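Local coordinates for protein FMN Adenylyltransferase (Candida glabrata, PDB 3FWK) that transfers the adenylyl group of ATP to FMN, making FAD and pyrophosphate in the last step of FAD biosynthesis, at residues Phe111-Asp116 against Thr120-Ile125; Glu149-Phe154 against Pro189-Leu194. All coordinates share one frame; numbering follows the deposited sequence.

Contact 1: Phe111-Asp116 against Thr120-Ile125; sequences FIDHDD and TLENFI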
ATOM      1  N   PHE A 111       9.066   5.998   6.695  1.00 11.71           N
ATOM      2  CA  PHE A 111       9.445   4.767   6.015  1.00 11.96           C
ATOM      3  C   PHE A 111      10.628   4.176   6.788  1.00 12.51           C
ATOM      4  O   PHE A 111      11.666   4.801   6.921  1.00 13.26           O
ATOM      5  CB  PHE A 111       9.816   5.073   4.566  1.00 13.15           C
ATOM      6  CG  PHE A 111      10.453   3.922   3.830  1.00 12.99           C
ATOM      7  CD1 PHE A 111       9.959   2.611   3.927  1.00 14.85           C
ATOM      8  CD2 PHE A 111      11.607   4.150   3.077  1.00 14.06           C
ATOM      9  CE1 PHE A 111      10.591   1.561   3.258  1.00 14.84           C
ATOM     10  CE2 PHE A 111      12.243   3.116   2.411  1.00 15.33           C
ATOM     11  CZ  PHE A 111      11.728   1.831   2.484  1.00 15.63           C
ATOM     12  N   ILE A 112      10.485   2.918   7.215  1.00 13.07           N
ATOM     13  CA  ILE A 112      11.576   2.188   7.814  1.00 14.34           C
ATOM     14  C   ILE A 112      12.341   1.501   6.685  1.00 14.39           C
ATOM     15  O   ILE A 112      11.874   0.533   6.082  1.00 15.18           O
ATOM     16  CB  ILE A 112      11.040   1.146   8.846  1.00 17.00           C
ATOM     17  CG1 ILE A 112      10.161   1.836   9.920  1.00 17.69           C
ATOM     18  CG2 ILE A 112      12.211   0.426   9.494  1.00 18.68           C
ATOM     19  CD1 ILE A 112      10.756   3.037  10.605  1.00 17.92           C
ATOM     20  N   ASP A 113      13.486   2.074   6.340  1.00 13.71           N
ATOM     21  CA  ASP A 113      14.278   1.630   5.208  1.00 13.60           C
ATOM     22  C   ASP A 113      15.200   0.500   5.614  1.00 14.05           C
ATOM     23  O   ASP A 113      15.546   0.366   6.778  1.00 16.12           O
ATOM     24  CB  ASP A 113      15.062   2.851   4.678  1.00 14.31           C
ATOM     25  CG  ASP A 113      15.608   2.688   3.265  1.00 14.86           C
ATOM     26  OD1 ASP A 113      15.287   1.681   2.597  1.00 15.36           O
ATOM     27  OD2 ASP A 113      16.348   3.604   2.824  1.00 16.18           O
ATOM     28  N   HIS A 114      15.596  -0.321   4.650  1.00 13.15           N
ATOM     29  CA  HIS A 114      16.504  -1.449   4.916  1.00 13.79           C
ATOM     30  C   HIS A 114      17.495  -1.548   3.795  1.00 13.03           C
ATOM     31  O   HIS A 114      17.202  -1.150   2.645  1.00 13.64           O
ATOM     32  CB  HIS A 114      15.721  -2.781   4.984  1.00 15.73           C
ATOM     33  CG  HIS A 114      14.647  -2.792   6.023  1.00 17.24           C
ATOM     34  ND1 HIS A 114      13.355  -2.377   5.773  1.00 19.48           N
ATOM     35  CD2 HIS A 114      14.686  -3.126   7.327  1.00 19.55           C
ATOM     36  CE1 HIS A 114      12.637  -2.483   6.879  1.00 19.86           C
ATOM     37  NE2 HIS A 114      13.423  -2.928   7.841  1.00 19.77           N
ATOM     38  N   ASP A 115      18.642  -2.154   4.091  1.00 12.77           N
ATOM     39  CA  ASP A 115      19.701  -2.197   3.104  1.00 13.55           C
ATOM     40  C   ASP A 115      19.427  -3.197   1.982  1.00 12.98           C
ATOM     41  O   ASP A 115      20.122  -3.173   0.993  1.00 14.81           O
ATOM     42  CB  ASP A 115      21.048  -2.427   3.759  1.00 15.48           C
ATOM     43  CG  ASP A 115      21.184  -3.766   4.357  1.00 18.57           C
ATOM     44  OD1 ASP A 115      20.543  -4.769   4.130  1.00 19.60           O
ATOM     45  OD2 ASP A 115      22.130  -3.846   5.197  1.00 23.85           O
ATOM     46  N   ASP A 116      18.386  -4.016   2.128  1.00 11.93           N
ATOM     47  CA  ASP A 116      18.070  -5.066   1.168  1.00 12.31           C
ATOM     48  C   ASP A 116      16.711  -4.840   0.500  1.00 11.76           C
ATOM     49  O   ASP A 116      16.079  -5.771   0.011  1.00 12.55           O
ATOM     50  CB  ASP A 116      18.184  -6.450   1.809  1.00 13.29           C
ATOM     51  CG  ASP A 116      17.247  -6.649   2.983  1.00 13.64           C
ATOM     52  OD1 ASP A 116      16.517  -5.690   3.368  1.00 14.12           O
ATOM     53  OD2 ASP A 116      17.219  -7.801   3.530  1.00 14.66           O
ATOM     54  N   THR A 120      13.482  -0.674  -7.127  1.00 10.71           N
ATOM     55  CA  THR A 120      12.251  -0.155  -7.729  1.00 10.71           C
ATOM     56  C   THR A 120      11.324   0.352  -6.617  1.00 10.81           C
ATOM     57  O   THR A 120      10.594   1.327  -6.800  1.00 10.90           O
ATOM     58  CB  THR A 120      11.534  -1.236  -8.535  1.00 11.11           C
ATOM     59  OG1 THR A 120      12.347  -1.635  -9.627  1.00 11.98           O
ATOM     60  CG2 THR A 120      10.236  -0.696  -9.119  1.00 12.36           C
ATOM     61  N   LEU A 121      11.295  -0.351  -5.472  1.00 10.65           N
ATOM     62  CA  LEU A 121      10.495   0.091  -4.356  1.00 11.57           C
ATOM     63  C   LEU A 121      11.021   1.417  -3.768  1.00 11.71           C
ATOM     64  O   LEU A 121      10.225   2.311  -3.476  1.00 11.53           O
ATOM     65  CB  LEU A 121      10.419  -1.008  -3.302  1.00 13.58           C
ATOM     66  CG  LEU A 121       9.399  -0.824  -2.209  1.00 15.08           C
ATOM     67  CD1 LEU A 121       7.976  -0.562  -2.731  1.00 15.21           C
ATOM     68  CD2 LEU A 121       9.394  -2.085  -1.369  1.00 20.08           C
ATOM     69  N   GLU A 122      12.353   1.550  -3.584  1.00 10.97           N
ATOM     70  CA  GLU A 122      12.913   2.847  -3.170  1.00 11.93           C
ATOM     71  C   GLU A 122      12.474   3.948  -4.116  1.00 11.11           C
ATOM     72  O   GLU A 122      12.049   5.040  -3.690  1.00 11.62           O
ATOM     73  CB  GLU A 122      14.451   2.784  -3.117  1.00 12.82           C
ATOM     74  CG  GLU A 122      15.036   1.778  -2.132  1.00 13.54           C
ATOM     75  CD  GLU A 122      14.992   2.191  -0.700  1.00 14.20           C
ATOM     76  OE1 GLU A 122      14.492   3.277  -0.348  1.00 14.84           O
ATOM     77  OE2 GLU A 122      15.544   1.399   0.112  1.00 16.67           O
ATOM     78  N   ASN A 123      12.600   3.692  -5.434  1.00 11.09           N
ATOM     79  CA  ASN A 123      12.215   4.680  -6.433  1.00 11.42           C
ATOM     80  C   ASN A 123      10.733   5.043  -6.253  1.00 10.52           C
ATOM     81  O   ASN A 123      10.356   6.216  -6.318  1.00 11.31           O
ATOM     82  CB  ASN A 123      12.404   4.144  -7.837  1.00 11.06           C
ATOM     83  CG  ASN A 123      13.844   4.001  -8.266  1.00 12.92           C
ATOM     84  OD1 ASN A 123      14.759   4.558  -7.643  1.00 15.02           O
ATOM     85  ND2 ASN A 123      14.055   3.271  -9.362  1.00 13.41           N
ATOM     86  N   PHE A 124       9.897   4.027  -6.050  1.00 10.50           N
ATOM     87  CA  PHE A 124       8.466   4.245  -5.975  1.00 11.22           C
ATOM     88  C   PHE A 124       8.079   5.052  -4.736  1.00 10.27           C
ATOM     89  O   PHE A 124       7.179   5.902  -4.787  1.00 11.08           O
ATOM     90  CB  PHE A 124       7.762   2.908  -5.981  1.00 11.21           C
ATOM     91  CG  PHE A 124       6.263   3.058  -5.971  1.00 11.00           C
ATOM     92  CD1 PHE A 124       5.615   3.573  -7.089  1.00 12.54           C
ATOM     93  CD2 PHE A 124       5.516   2.754  -4.842  1.00 11.46           C
ATOM     94  CE1 PHE A 124       4.231   3.738  -7.112  1.00 13.05           C
ATOM     95  CE2 PHE A 124       4.113   2.961  -4.837  1.00 12.25           C
ATOM     96  CZ  PHE A 124       3.498   3.454  -5.987  1.00 12.63           C
ATOM     97  N   ILE A 125       8.751   4.798  -3.609  1.00 10.73           N
ATOM     98  CA  ILE A 125       8.487   5.589  -2.390  1.00 11.40           C
ATOM     99  C   ILE A 125       8.823   7.059  -2.639  1.00 11.14           C
ATOM    100  O   ILE A 125       8.074   7.951  -2.247  1.00 12.04           O
ATOM    101  CB  ILE A 125       9.259   5.009  -1.205  1.00 12.02           C
ATOM    102  CG1 ILE A 125       8.674   3.618  -0.851  1.00 13.40           C
ATOM    103  CG2 ILE A 125       9.229   5.977  -0.029  1.00 13.98           C
ATOM    104  CD1 ILE A 125       9.570   2.796   0.078  1.00 13.92           C
TER
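Ile125 sets its CD1 methyl on the face of the Phe111 ring, and beside it the carboxylates of Glu122 and Asp113 meet; these two kinds of interaction tie the loop to the helix. In the first, Ile125 CD1 stands 3.4 Å from the centroid of the Phe111 ring and 14° off its normal, a CH-pi contact centred so well that the methyl reaches all six ring carbons. The closest of them, Phe111 CZ, is 3.4 Å from Ile125 CD1. Phe111 turns its CG anti to the backbone N (chi1 170°), which sends the ring out from the end of its strand to the helix. The opposite face is backed, toward its rim, by Asp113 CA, so the ring is held between its own loop and the helix.

The polar interaction lies beside this sandwich. Glu122 bends at chi2 and brings its carboxylate back to the loop, where OE1 comes within 3.6 Å of Phe111 CE2 at the ring edge. Glu122 OE2 is only 2.5 Å from OD1 of the buried Asp113, with the two carboxylate planes turned 64° apart. Asp113 OD1 also accepts a weak bond from His114 N (2.9 Å).

In this Rossmann-like fold the contact bridges the loop between strand 107-111 and helix 119-131. Neighbouring strand 134-138 packs on Phe111 and Asp113 through Leu136 and Glu138, while Ile112 packs on helix 147-157.

Contact 2: Glu149-Phe154 against Pro189-Leu194; sequences EAFETF and PDFYRL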
ATOM      1  N   GLU A 149      13.552  -0.157  17.304  1.00 17.32           N
ATOM      2  CA  GLU A 149      14.647   0.804  17.510  1.00 18.23           C
ATOM      3  C   GLU A 149      14.558   1.975  16.523  1.00 17.32           C
ATOM      4  O   GLU A 149      14.762   3.139  16.874  1.00 18.35           O
ATOM      5  CB  GLU A 149      16.022   0.101  17.403  1.00 18.95           C
ATOM      6  CG  GLU A 149      16.322  -0.803  18.623  1.00 21.75           C
ATOM      7  CD  GLU A 149      17.487  -1.737  18.419  1.00 23.57           C
ATOM      8  OE1 GLU A 149      17.874  -2.091  17.288  1.00 23.10           O
ATOM      9  OE2 GLU A 149      18.031  -2.185  19.449  1.00 28.64           O
ATOM     10  N   ALA A 150      14.254   1.674  15.260  1.00 16.50           N
ATOM     11  CA  ALA A 150      14.116   2.736  14.262  1.00 16.21           C
ATOM     12  C   ALA A 150      12.971   3.679  14.637  1.00 16.17           C
ATOM     13  O   ALA A 150      13.067   4.903  14.455  1.00 16.55           O
ATOM     14  CB  ALA A 150      13.880   2.125  12.862  1.00 16.26           C
ATOM     15  N   PHE A 151      11.880   3.132  15.167  1.00 16.34           N
ATOM     16  CA  PHE A 151      10.741   3.957  15.569  1.00 16.58           C
ATOM     17  C   PHE A 151      11.067   4.748  16.834  1.00 16.18           C
ATOM     18  O   PHE A 151      10.554   5.846  17.009  1.00 18.29           O
ATOM     19  CB  PHE A 151       9.462   3.122  15.719  1.00 17.08           C
ATOM     20  CG  PHE A 151       8.659   3.043  14.469  1.00 15.54           C
ATOM     21  CD1 PHE A 151       7.953   4.138  14.007  1.00 17.18           C
ATOM     22  CD2 PHE A 151       8.585   1.861  13.769  1.00 18.59           C
ATOM     23  CE1 PHE A 151       7.153   4.045  12.835  1.00 18.73           C
ATOM     24  CE2 PHE A 151       7.825   1.761  12.590  1.00 19.88           C
ATOM     25  CZ  PHE A 151       7.118   2.845  12.129  1.00 18.55           C
ATOM     26  N   GLU A 152      11.921   4.221  17.705  1.00 17.52           N
ATOM     27  CA  GLU A 152      12.343   5.013  18.876  1.00 18.36           C
ATOM     28  C   GLU A 152      13.087   6.261  18.435  1.00 19.33           C
ATOM     29  O   GLU A 152      12.853   7.360  18.960  1.00 20.27           O
ATOM     30  CB  GLU A 152      13.203   4.163  19.805  1.00 21.09           C
ATOM     31  CG  GLU A 152      13.747   4.944  20.988  1.00 28.35           C
ATOM     32  CD  GLU A 152      12.649   5.613  21.803  1.00 34.09           C
ATOM     33  OE1 GLU A 152      11.617   4.944  22.088  1.00 34.28           O
ATOM     34  OE2 GLU A 152      12.828   6.815  22.147  1.00 39.12           O
ATOM     35  N   THR A 153      13.971   6.111  17.453  1.00 17.53           N
ATOM     36  CA  THR A 153      14.678   7.260  16.910  1.00 19.01           C
ATOM     37  C   THR A 153      13.734   8.252  16.247  1.00 17.94           C
ATOM     38  O   THR A 153      13.844   9.470  16.444  1.00 18.87           O
ATOM     39  CB  THR A 153      15.784   6.803  15.947  1.00 19.70           C
ATOM     40  OG1 THR A 153      16.707   6.011  16.693  1.00 21.04           O
ATOM     41  CG2 THR A 153      16.459   7.999  15.273  1.00 21.64           C
ATOM     42  N   PHE A 154      12.770   7.738  15.495  1.00 17.20           N
ATOM     43  CA  PHE A 154      11.738   8.566  14.901  1.00 16.17           C
ATOM     44  C   PHE A 154      10.989   9.392  15.942  1.00 17.24           C
ATOM     45  O   PHE A 154      10.780  10.591  15.765  1.00 17.57           O
ATOM     46  CB  PHE A 154      10.774   7.668  14.120  1.00 17.71           C
ATOM     47  CG  PHE A 154       9.551   8.370  13.694  1.00 18.84           C
ATOM     48  CD1 PHE A 154       9.561   9.179  12.595  1.00 18.71           C
ATOM     49  CD2 PHE A 154       8.380   8.249  14.439  1.00 22.13           C
ATOM     50  CE1 PHE A 154       8.395   9.869  12.187  1.00 23.96           C
ATOM     51  CE2 PHE A 154       7.225   8.933  14.073  1.00 23.10           C
ATOM     52  CZ  PHE A 154       7.212   9.704  12.954  1.00 22.28           C
ATOM     53  N   PRO A 189       8.496   2.826  21.035  1.00 15.74           N
ATOM     54  CA  PRO A 189       8.000   4.075  21.562  1.00 16.29           C
ATOM     55  C   PRO A 189       6.500   3.939  21.830  1.00 15.23           C
ATOM     56  O   PRO A 189       5.803   3.131  21.193  1.00 14.64           O
ATOM     57  CB  PRO A 189       8.258   5.067  20.431  1.00 18.72           C
ATOM     58  CG  PRO A 189       8.318   4.225  19.200  1.00 21.67           C
ATOM     59  CD  PRO A 189       9.007   2.970  19.647  1.00 16.73           C
ATOM     60  N   ASP A 190       5.996   4.758  22.734  1.00 14.26           N
ATOM     61  CA  ASP A 190       4.610   4.689  23.157  1.00 13.82           C
ATOM     62  C   ASP A 190       3.748   5.476  22.193  1.00 15.43           C
ATOM     63  O   ASP A 190       3.771   6.704  22.208  1.00 17.94           O
ATOM     64  CB  ASP A 190       4.558   5.295  24.569  1.00 16.22           C
ATOM     65  CG  ASP A 190       3.162   5.366  25.113  1.00 16.10           C
ATOM     66  OD1 ASP A 190       2.231   4.805  24.494  1.00 15.38           O
ATOM     67  OD2 ASP A 190       3.002   5.999  26.176  1.00 17.90           O
ATOM     68  N   PHE A 191       3.002   4.784  21.333  1.00 12.50           N
ATOM     69  CA  PHE A 191       2.003   5.436  20.522  1.00 13.25           C
ATOM     70  C   PHE A 191       0.835   4.477  20.318  1.00 12.29           C
ATOM     71  O   PHE A 191       0.944   3.285  20.616  1.00 13.18           O
ATOM     72  CB  PHE A 191       2.597   6.045  19.208  1.00 18.19           C
ATOM     73  CG  PHE A 191       3.296   5.058  18.283  1.00 19.55           C
ATOM     74  CD1 PHE A 191       4.700   4.975  18.203  1.00 20.13           C
ATOM     75  CD2 PHE A 191       2.537   4.314  17.373  1.00 19.50           C
ATOM     76  CE1 PHE A 191       5.309   4.053  17.301  1.00 20.92           C
ATOM     77  CE2 PHE A 191       3.140   3.415  16.479  1.00 20.06           C
ATOM     78  CZ  PHE A 191       4.528   3.285  16.451  1.00 21.01           C
ATOM     79  N   TYR A 192      -0.270   5.005  19.797  1.00 12.50           N
ATOM     80  CA  TYR A 192      -1.364   4.138  19.332  1.00 12.35           C
ATOM     81  C   TYR A 192      -1.104   3.752  17.877  1.00 11.93           C
ATOM     82  O   TYR A 192      -0.810   4.617  17.027  1.00 13.58           O
ATOM     83  CB  TYR A 192      -2.688   4.900  19.390  1.00 13.40           C
ATOM     84  CG  TYR A 192      -3.378   4.823  20.721  1.00 13.37           C
ATOM     85  CD1 TYR A 192      -4.244   3.765  20.973  1.00 15.06           C
ATOM     86  CD2 TYR A 192      -3.207   5.798  21.709  1.00 15.59           C
ATOM     87  CE1 TYR A 192      -4.941   3.651  22.182  1.00 15.43           C
ATOM     88  CE2 TYR A 192      -3.923   5.707  22.961  1.00 14.50           C
ATOM     89  CZ  TYR A 192      -4.782   4.604  23.141  1.00 15.80           C
ATOM     90  OH  TYR A 192      -5.480   4.455  24.324  1.00 17.61           O
ATOM     91  N   ARG A 193      -1.136   2.467  17.604  1.00 11.53           N
ATOM     92  CA  ARG A 193      -1.231   2.009  16.233  1.00 11.16           C
ATOM     93  C   ARG A 193      -2.649   2.161  15.718  1.00 11.51           C
ATOM     94  O   ARG A 193      -3.613   1.781  16.375  1.00 12.91           O
ATOM     95  CB  ARG A 193      -0.831   0.537  16.147  1.00 12.67           C
ATOM     96  CG  ARG A 193       0.605   0.266  16.607  1.00 13.04           C
ATOM     97  CD  ARG A 193       0.916  -1.202  16.503  1.00 15.17           C
ATOM     98  NE  ARG A 193       0.461  -1.839  17.721  1.00 14.47           N
ATOM     99  CZ  ARG A 193       0.706  -3.108  18.023  1.00 14.36           C
ATOM    100  NH1 ARG A 193       1.229  -3.936  17.107  1.00 15.28           N
ATOM    101  NH2 ARG A 193       0.419  -3.555  19.245  1.00 15.28           N
ATOM    102  N   LEU A 194      -2.760   2.712  14.521  1.00 10.90           N
ATOM    103  CA  LEU A 194      -4.016   2.888  13.802  1.00 11.53           C
ATOM    104  C   LEU A 194      -3.953   1.975  12.633  1.00 10.73           C
ATOM    105  O   LEU A 194      -3.123   2.154  11.737  1.00 11.57           O
ATOM    106  CB  LEU A 194      -4.163   4.353  13.367  1.00 11.78           C
ATOM    107  CG  LEU A 194      -3.996   5.398  14.474  1.00 12.98           C
ATOM    108  CD1 LEU A 194      -4.000   6.786  13.876  1.00 14.93           C
ATOM    109  CD2 LEU A 194      -5.054   5.247  15.566  1.00 14.60           C
TER
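With chi1 at -91°, away from a staggered position, Phe151 swings its ring off helix 147-157 toward Phe191, whose own chi1 of 58° lifts its ring from the residue just before strand 192-194 to meet it. In this Rossmann-like alpha/beta fold the pair packs helix 147-157 against the chain entering a strand of the sheet. The two rings meet obliquely, with centroids 5.8 Å apart and planes inclined at 52°, and the nearest carbons are Phe151 CD1 and Phe191 CE1 at 4.2 Å. Ile164 of strand 163-165 touches both rings from the sheet, and Trp188 stacks on Phe151.

Pro189 provides the tighter part of the interface. It packs on the helix: Pro189 CG lies 3.8 Å from Phe151 CB, and Pro189 CD 3.7 Å from the backbone N of Glu152. Leu155, a turn further along the helix, touches both Pro189 and Phe191. The next residue after Phe191, Tyr192, touches the bound beta-D-glucopyranose, which lies about 10 Å from the Phe191 side chain. Glu152 runs past the proline in the opposite direction, and its bend at chi2 brings OE1 to 3.7 Å from Pro189 CB, whereas Pro189 CG sits 3.5 Å from the carbonyl oxygen of Phe151.

How the contacts relate
Both contacts are largely buried, yet they work at different ranges in one alpha/beta domain. Contact 1 is local, joining the end of a strand to the helix that follows it almost at once; contact 2 spans 34 intervening residues to bring a later strand's approach against helix 147-157. The chemistry differs accordingly. The first combines an aromatic-methyl contact with a close pair of acids and has the exposed His114 at its margin, whereas the second is mainly apolar, with the Glu152 carboxylate beside the proline. Their centres are 19 Å apart, but they adjoin: Ile112 CG1 lies 3.5 Å from Phe151 CE2, so the 111-116 loop packs directly on the helix of contact 2.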